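Local coordinates for tail spike protein gp49 (Pseudomonas phage LKA1, PDB 4RU4) that probably cleaves the O-specific polysaccharide of Pseudomonas as a lyase of the phage tailspike, degrading the host cell envelope during virus entry, at residues F20-D25 with G75-N80; I295-D300 with A329-N334. All coordinates share one frame; numbering follows the deposited sequence.

Two contacts along one elongated chain illustrate how a loop is laid on the first strands of a parallel beta-helix and how coil is joined to coil. Interaction 1 comes first in sequence and is complete before interaction 2 opens; their centres lie 35 Å apart and their nearest atoms about 22 Å, with no touch. Interaction 1 places an N-terminal loop on strand 75-79, near the start of the beta-helix. After the corner at residue 80 the chain enters strand 82-86, from which a row of parallel neighbours (113-120, 221-226, 247-249, 274-276) leads to strand 296-298 of interaction 2. There, within the pectin lyase-like region, successive coils meet in the buried middle of the chain.

Interaction 1 of 2, residues F20-D25 with G75-N80; sequences FGAVGD and GDYQIN
G24 and Y77 form the apolar part of this contact, in which a loop, 20-25, is laid on the beginning of strand 75-79. The CA of G24 sits over one face of the phenol ring as a CH-pi contact, 4.1 Å from the ring centroid of Y77 and 29° off its normal. Because G24 has no side chain, its backbone can settle directly on the ring, and its positive phi (64°) is one that glycine readily adopts. The methyl of A22 approaches from another direction, its CB meeting CE2 of Y77 at 4.0 Å, at the ring edge and near its plane. Y77 reaches both partners because its CG is anti to the carbonyl carbon and beside the backbone N (chi1 -58°), which lays the ring against the loop, while its hydroxyl is tied to P73 O.

Backbone polar groups supply the second kind of interaction. D76 N donates to G24 O across 3.0 Å in a nearly straight bond, although the donor stands well above the carbonyl plane. D76 O lies 3.5 Å from G24 CA, a CA-H...O contact. Both belong to a single bridge, D25 with D76, and not to a continuing sheet.

Within the strand, the amide of Q78 folds back so that NE2 donates to D76 O at 3.0 Å; a weak second bond runs to D76 OD1, while D76 OD2 makes a salt bridge with R101.

The carboxylate of D56, at the start of helix 55-65, clasps both segments, taking V23 N and G24 N on OD1 and Q78 N on OD2. A22 and F20 pack on that same helix, and strand 75-79 pairs in parallel with strand 98-107, consistent with the loop and helix covering the N-terminal end of the beta-helix.

Interaction 2 of 2, residues I295-D300 with A329-N334; sequences IATGGD and ADFHGN. With EDO (1,2-ethanediol), chain U.
I295 opens the contact by accepting a hydrogen bond at its carbonyl, D330 N to I295 O at 2.9 Å. The touching parts, 295-298 and 329-334, run 14° apart end to end.

At A296 the methyl lies against the D330 carboxylate, with CB 3.3 Å from OD2, and CA points a hydrogen at D330 O.

T297 takes part through its backbone and its side chain. Its N gives a weak bond to D330 OD2, the same oxygen that takes H332 ND1 at 2.8 Å on its syn side and in the plane of the imidazole; the other oxygen of D330 is bonded to H327. D330 holds CG anti to its backbone N (chi1 172°), which carries the carboxylate alongside strand 296-298. T297 O accepts H332 N at 3.2 Å. Its OG1 meets the edge of the F331 ring, 3.4 Å from CD1, and donates to a water that in turn donates to H332 O and N334 OD1. One water thus stitches three polar groups together.

G298 O is bound by N334 ND2 at 3.1 Å, nearly straight, in the amide plane but from above the carbonyl plane. G299 N makes a weak bond to O2 of an ethanediol, probably from the crystallisation liquor; O2 also lies over one face of the H332 ring, offset toward its rim.

Strand 296-298 pairs in parallel with strand 274-276, and the loop 329-334 flanks it, joining neighbouring coils of the pectin lyase-like beta-helix. T297 packs on M313 of strand 312-314, and F331 on strands 338-341 and 356-359, both side chains turned to the packed interior.

Interaction 1 of 2, residues F20-D25 with G75-N80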
ATOM      1  N   PHE B  20     -41.184  -7.360  20.956  1.00 11.37           N
ATOM      2  CA  PHE B  20     -41.489  -6.322  21.920  1.00 12.67           C
ATOM      3  C   PHE B  20     -42.564  -5.383  21.392  1.00 16.20           C
ATOM      4  O   PHE B  20     -42.746  -4.273  21.917  1.00 14.73           O
ATOM      5  CB  PHE B  20     -40.221  -5.577  22.348  1.00 12.01           C
ATOM      6  CG  PHE B  20     -39.272  -6.428  23.147  1.00 14.71           C
ATOM      7  CD1 PHE B  20     -38.361  -7.247  22.510  1.00 12.55           C
ATOM      8  CD2 PHE B  20     -39.328  -6.448  24.541  1.00 18.42           C
ATOM      9  CE1 PHE B  20     -37.491  -8.065  23.235  1.00 15.26           C
ATOM     10  CE2 PHE B  20     -38.454  -7.277  25.284  1.00 18.54           C
ATOM     11  CZ  PHE B  20     -37.539  -8.073  24.622  1.00 18.12           C
ATOM     12  N   GLY B  21     -43.275  -5.820  20.350  1.00 13.12           N
ATOM     13  CA  GLY B  21     -44.438  -5.086  19.880  1.00 12.64           C
ATOM     14  C   GLY B  21     -44.260  -4.105  18.729  1.00 14.46           C
ATOM     15  O   GLY B  21     -45.198  -3.406  18.384  1.00 13.48           O
ATOM     16  N   ALA B  22     -43.077  -4.064  18.113  1.00 15.08           N
ATOM     17  CA  ALA B  22     -42.823  -3.165  16.989  1.00 12.90           C
ATOM     18  C   ALA B  22     -43.798  -3.377  15.825  1.00 18.33           C
ATOM     19  O   ALA B  22     -44.324  -4.492  15.620  1.00 16.66           O
ATOM     20  CB  ALA B  22     -41.378  -3.360  16.481  1.00 10.14           C
ATOM     21  N   VAL B  23     -44.001  -2.320  15.040  1.00 17.07           N
ATOM     22  CA  VAL B  23     -44.765  -2.433  13.797  1.00 16.25           C
ATOM     23  C   VAL B  23     -43.816  -2.414  12.583  1.00 16.51           C
ATOM     24  O   VAL B  23     -43.813  -3.340  11.777  1.00 15.41           O
ATOM     25  CB  VAL B  23     -45.796  -1.301  13.662  1.00 14.83           C
ATOM     26  CG1 VAL B  23     -46.663  -1.504  12.401  1.00 14.94           C
ATOM     27  CG2 VAL B  23     -46.662  -1.234  14.908  1.00 14.12           C
ATOM     28  N   GLY B  24     -43.017  -1.352  12.454  1.00 12.79           N
ATOM     29  CA  GLY B  24     -42.029  -1.281  11.390  1.00 13.04           C
ATOM     30  C   GLY B  24     -42.594  -1.255   9.976  1.00 16.44           C
ATOM     31  O   GLY B  24     -41.954  -1.742   9.033  1.00 16.65           O
ATOM     32  N   ASP B  25     -43.784  -0.687   9.816  1.00 16.92           N
ATOM     33  CA  ASP B  25     -44.388  -0.593   8.482  1.00 20.18           C
ATOM     34  C   ASP B  25     -44.149   0.756   7.787  1.00 19.26           C
ATOM     35  O   ASP B  25     -44.723   1.023   6.736  1.00 20.99           O
ATOM     36  CB  ASP B  25     -45.892  -0.907   8.534  1.00 21.34           C
ATOM     37  CG  ASP B  25     -46.693   0.127   9.309  1.00 20.45           C
ATOM     38  OD1 ASP B  25     -46.147   1.186   9.734  1.00 16.46           O
ATOM     39  OD2 ASP B  25     -47.906  -0.125   9.479  1.00 22.27           O
ATOM     40  N   GLY B  75     -37.705  -3.756   7.637  1.00 13.41           N
ATOM     41  CA  GLY B  75     -38.839  -2.961   8.053  1.00 12.33           C
ATOM     42  C   GLY B  75     -38.348  -1.536   8.217  1.00 13.13           C
ATOM     43  O   GLY B  75     -37.146  -1.268   8.089  1.00 12.96           O
ATOM     44  N   ASP B  76     -39.269  -0.619   8.495  1.00 10.97           N
ATOM     45  CA  ASP B  76     -38.952   0.794   8.487  1.00 14.18           C
ATOM     46  C   ASP B  76     -39.491   1.333   9.798  1.00 12.46           C
ATOM     47  O   ASP B  76     -40.668   1.620   9.923  1.00 14.18           O
ATOM     48  CB  ASP B  76     -39.614   1.452   7.264  1.00 18.30           C
ATOM     49  CG  ASP B  76     -39.104   2.857   6.993  1.00 18.90           C
ATOM     50  OD1 ASP B  76     -38.759   3.602   7.935  1.00 17.53           O
ATOM     51  OD2 ASP B  76     -39.055   3.239   5.813  1.00 21.35           O
ATOM     52  N   TYR B  77     -38.618   1.415  10.798  1.00 12.63           N
ATOM     53  CA  TYR B  77     -39.042   1.660  12.174  1.00 11.17           C
ATOM     54  C   TYR B  77     -38.996   3.146  12.526  1.00 11.81           C
ATOM     55  O   TYR B  77     -37.947   3.792  12.401  1.00 12.15           O
ATOM     56  CB  TYR B  77     -38.140   0.851  13.100  1.00 11.62           C
ATOM     57  CG  TYR B  77     -38.162  -0.636  12.807  1.00 10.13           C
ATOM     58  CD1 TYR B  77     -37.301  -1.202  11.869  1.00  8.49           C
ATOM     59  CD2 TYR B  77     -39.035  -1.478  13.487  1.00 12.97           C
ATOM     60  CE1 TYR B  77     -37.327  -2.555  11.607  1.00 13.43           C
ATOM     61  CE2 TYR B  77     -39.061  -2.833  13.242  1.00 14.60           C
ATOM     62  CZ  TYR B  77     -38.207  -3.369  12.296  1.00 15.50           C
ATOM     63  OH  TYR B  77     -38.232  -4.723  12.036  1.00 19.11           O
ATOM     64  N   GLN B  78     -40.129   3.689  12.957  1.00  8.55           N
ATOM     65  CA  GLN B  78     -40.232   5.115  13.222  1.00 10.32           C
ATOM     66  C   GLN B  78     -39.919   5.381  14.679  1.00 12.43           C
ATOM     67  O   GLN B  78     -40.581   4.830  15.570  1.00 11.85           O
ATOM     68  CB  GLN B  78     -41.648   5.623  12.903  1.00 10.63           C
ATOM     69  CG  GLN B  78     -42.181   5.103  11.551  1.00 12.13           C
ATOM     70  CD  GLN B  78     -41.330   5.594  10.391  1.00 13.40           C
ATOM     71  OE1 GLN B  78     -41.257   6.803  10.132  1.00 16.05           O
ATOM     72  NE2 GLN B  78     -40.625   4.660   9.725  1.00 11.78           N
ATOM     73  N   ILE B  79     -38.920   6.227  14.930  1.00  8.26           N
ATOM     74  CA  ILE B  79     -38.536   6.518  16.305  1.00 10.68           C
ATOM     75  C   ILE B  79     -38.516   8.020  16.572  1.00 10.57           C
ATOM     76  O   ILE B  79     -38.141   8.811  15.712  1.00 10.59           O
ATOM     77  CB  ILE B  79     -37.179   5.874  16.675  1.00 12.02           C
ATOM     78  CG1 ILE B  79     -36.041   6.494  15.849  1.00 12.41           C
ATOM     79  CG2 ILE B  79     -37.264   4.352  16.492  1.00  8.31           C
ATOM     80  CD1 ILE B  79     -34.620   6.188  16.351  1.00 10.99           C
ATOM     81  N   ASN B  80     -38.949   8.422  17.758  1.00 12.48           N
ATOM     82  CA  ASN B  80     -38.975   9.842  18.064  1.00 11.05           C
ATOM     83  C   ASN B  80     -37.961  10.164  19.154  1.00 10.61           C
ATOM     84  O   ASN B  80     -37.884  11.303  19.615  1.00 11.12           O
ATOM     85  CB  ASN B  80     -40.372  10.248  18.534  1.00 11.40           C
ATOM     86  CG  ASN B  80     -40.771   9.537  19.795  1.00 11.76           C
ATOM     87  OD1 ASN B  80     -40.945   8.317  19.795  1.00  9.15           O
ATOM     88  ND2 ASN B  80     -40.905  10.284  20.887  1.00 12.49           N
TER

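Interaction 2 of 2, residues I295-D300 with A329-N334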
ATOM      1  N   ILE B 295     -14.003  12.016   6.464  1.00  6.50           N
ATOM      2  CA  ILE B 295     -13.490  11.393   7.673  1.00  7.52           C
ATOM      3  C   ILE B 295     -12.660  12.455   8.377  1.00  8.63           C
ATOM      4  O   ILE B 295     -11.970  13.268   7.722  1.00  5.78           O
ATOM      5  CB  ILE B 295     -12.654  10.124   7.371  1.00  8.04           C
ATOM      6  CG1 ILE B 295     -13.527   9.067   6.667  1.00  6.75           C
ATOM      7  CG2 ILE B 295     -12.007   9.570   8.650  1.00  6.13           C
ATOM      8  CD1 ILE B 295     -12.787   7.717   6.416  1.00  5.17           C
ATOM      9  N   ALA B 296     -12.742  12.473   9.707  1.00  5.68           N
ATOM     10  CA  ALA B 296     -12.002  13.445  10.492  1.00  7.62           C
ATOM     11  C   ALA B 296     -11.512  12.789  11.762  1.00  7.34           C
ATOM     12  O   ALA B 296     -11.973  11.705  12.123  1.00  6.54           O
ATOM     13  CB  ALA B 296     -12.885  14.621  10.835  1.00  6.89           C
ATOM     14  N   THR B 297     -10.567  13.439  12.435  1.00  7.47           N
ATOM     15  CA  THR B 297     -10.222  13.062  13.787  1.00  7.47           C
ATOM     16  C   THR B 297     -10.179  14.350  14.609  1.00 10.57           C
ATOM     17  O   THR B 297      -9.960  15.439  14.062  1.00 11.59           O
ATOM     18  CB  THR B 297      -8.843  12.313  13.851  1.00  9.13           C
ATOM     19  OG1 THR B 297      -7.784  13.213  13.485  1.00  7.67           O
ATOM     20  CG2 THR B 297      -8.830  11.110  12.894  1.00 10.23           C
ATOM     21  N   GLY B 298     -10.368  14.253  15.923  1.00  7.04           N
ATOM     22  CA  GLY B 298     -10.289  15.456  16.735  1.00  9.63           C
ATOM     23  C   GLY B 298     -10.651  15.055  18.131  1.00 11.29           C
ATOM     24  O   GLY B 298      -9.956  14.232  18.721  1.00  7.18           O
ATOM     25  N   GLY B 299     -11.762  15.585  18.632  1.00 10.79           N
ATOM     26  CA  GLY B 299     -12.233  15.225  19.958  1.00 13.02           C
ATOM     27  C   GLY B 299     -12.993  16.368  20.620  1.00 15.41           C
ATOM     28  O   GLY B 299     -13.422  17.323  19.956  1.00 12.52           O
ATOM     29  N   ASP B 300     -13.181  16.269  21.936  1.00 11.94           N
ATOM     30  CA  ASP B 300     -13.910  17.314  22.655  1.00 11.80           C
ATOM     31  C   ASP B 300     -13.053  17.766  23.811  1.00  9.11           C
ATOM     32  O   ASP B 300     -11.845  17.549  23.799  1.00 11.27           O
ATOM     33  CB  ASP B 300     -15.271  16.808  23.146  1.00 12.58           C
ATOM     34  CG  ASP B 300     -15.173  15.504  23.924  1.00 18.42           C
ATOM     35  OD1 ASP B 300     -14.156  15.286  24.626  1.00 16.02           O
ATOM     36  OD2 ASP B 300     -16.120  14.685  23.829  1.00 21.85           O
ATOM     37  N   ALA B 329     -10.318  14.985   3.439  1.00  5.39           N
ATOM     38  CA  ALA B 329      -9.731  14.027   4.392  1.00  6.40           C
ATOM     39  C   ALA B 329      -9.095  14.792   5.531  1.00  8.56           C
ATOM     40  O   ALA B 329      -8.186  15.576   5.295  1.00  8.99           O
ATOM     41  CB  ALA B 329      -8.701  13.157   3.714  1.00  6.09           C
ATOM     42  N   ASP B 330      -9.573  14.579   6.760  1.00  5.51           N
ATOM     43  CA  ASP B 330      -9.137  15.437   7.872  1.00  8.90           C
ATOM     44  C   ASP B 330      -8.376  14.682   8.979  1.00  9.91           C
ATOM     45  O   ASP B 330      -8.650  13.518   9.257  1.00  8.57           O
ATOM     46  CB  ASP B 330     -10.351  16.191   8.473  1.00  5.77           C
ATOM     47  CG  ASP B 330      -9.996  16.934   9.739  1.00  9.54           C
ATOM     48  OD1 ASP B 330      -9.549  18.111   9.634  1.00 12.22           O
ATOM     49  OD2 ASP B 330     -10.113  16.335  10.844  1.00  7.80           O
ATOM     50  N   PHE B 331      -7.376  15.346   9.553  1.00  5.67           N
ATOM     51  CA  PHE B 331      -6.904  15.088  10.907  1.00  5.73           C
ATOM     52  C   PHE B 331      -6.853  16.460  11.577  1.00  9.54           C
ATOM     53  O   PHE B 331      -6.396  17.424  10.954  1.00  8.43           O
ATOM     54  CB  PHE B 331      -5.464  14.561  10.910  1.00  9.67           C
ATOM     55  CG  PHE B 331      -5.292  13.193  10.316  1.00 11.64           C
ATOM     56  CD1 PHE B 331      -5.821  12.073  10.950  1.00 10.64           C
ATOM     57  CD2 PHE B 331      -4.531  13.015   9.160  1.00  9.54           C
ATOM     58  CE1 PHE B 331      -5.653  10.811  10.419  1.00 11.71           C
ATOM     59  CE2 PHE B 331      -4.358  11.741   8.630  1.00 12.70           C
ATOM     60  CZ  PHE B 331      -4.908  10.632   9.279  1.00 10.56           C
ATOM     61  N   HIS B 332      -7.275  16.568  12.835  1.00  7.61           N
ATOM     62  CA  HIS B 332      -7.005  17.796  13.611  1.00  7.40           C
ATOM     63  C   HIS B 332      -5.617  17.770  14.284  1.00  8.36           C
ATOM     64  O   HIS B 332      -4.920  16.740  14.292  1.00  7.02           O
ATOM     65  CB  HIS B 332      -8.099  18.028  14.672  1.00  6.50           C
ATOM     66  CG  HIS B 332      -9.334  18.665  14.127  1.00 10.07           C
ATOM     67  ND1 HIS B 332      -9.966  18.198  12.992  1.00  9.69           N
ATOM     68  CD2 HIS B 332     -10.059  19.725  14.559  1.00 12.79           C
ATOM     69  CE1 HIS B 332     -11.022  18.955  12.741  1.00 13.26           C
ATOM     70  NE2 HIS B 332     -11.109  19.878  13.683  1.00 14.97           N
ATOM     71  N   GLY B 333      -5.193  18.911  14.826  1.00  7.21           N
ATOM     72  CA  GLY B 333      -3.853  19.005  15.395  1.00  6.32           C
ATOM     73  C   GLY B 333      -3.551  18.180  16.629  1.00  8.26           C
ATOM     74  O   GLY B 333      -2.428  18.240  17.152  1.00  7.64           O
ATOM     75  N   ASN B 334      -4.532  17.436  17.145  1.00  7.06           N
ATOM     76  CA  ASN B 334      -4.191  16.502  18.214  1.00  6.39           C
ATOM     77  C   ASN B 334      -3.998  15.059  17.739  1.00  6.52           C
ATOM     78  O   ASN B 334      -4.218  14.121  18.504  1.00 11.87           O
ATOM     79  CB  ASN B 334      -5.222  16.560  19.359  1.00  6.53           C
ATOM     80  CG  ASN B 334      -6.573  15.969  18.954  1.00  7.18           C
ATOM     81  OD1 ASN B 334      -6.959  16.033  17.796  1.00  6.38           O
ATOM     82  ND2 ASN B 334      -7.288  15.388  19.921  1.00  7.35           N
TER
HETATM   83  C1  EDO U 803     -11.564  18.664  17.391  1.00 28.08           C
HETATM   84  O1  EDO U 803     -11.397  19.970  17.945  1.00 30.94           O
HETATM   85  C2  EDO U 803     -13.022  18.495  16.982  1.00 31.96           C
HETATM   86  O2  EDO U 803     -13.198  17.272  16.278  1.00 28.45           O
HETATM   87  O   HOH W   1      -6.892  14.791  15.378  1.00  7.27           O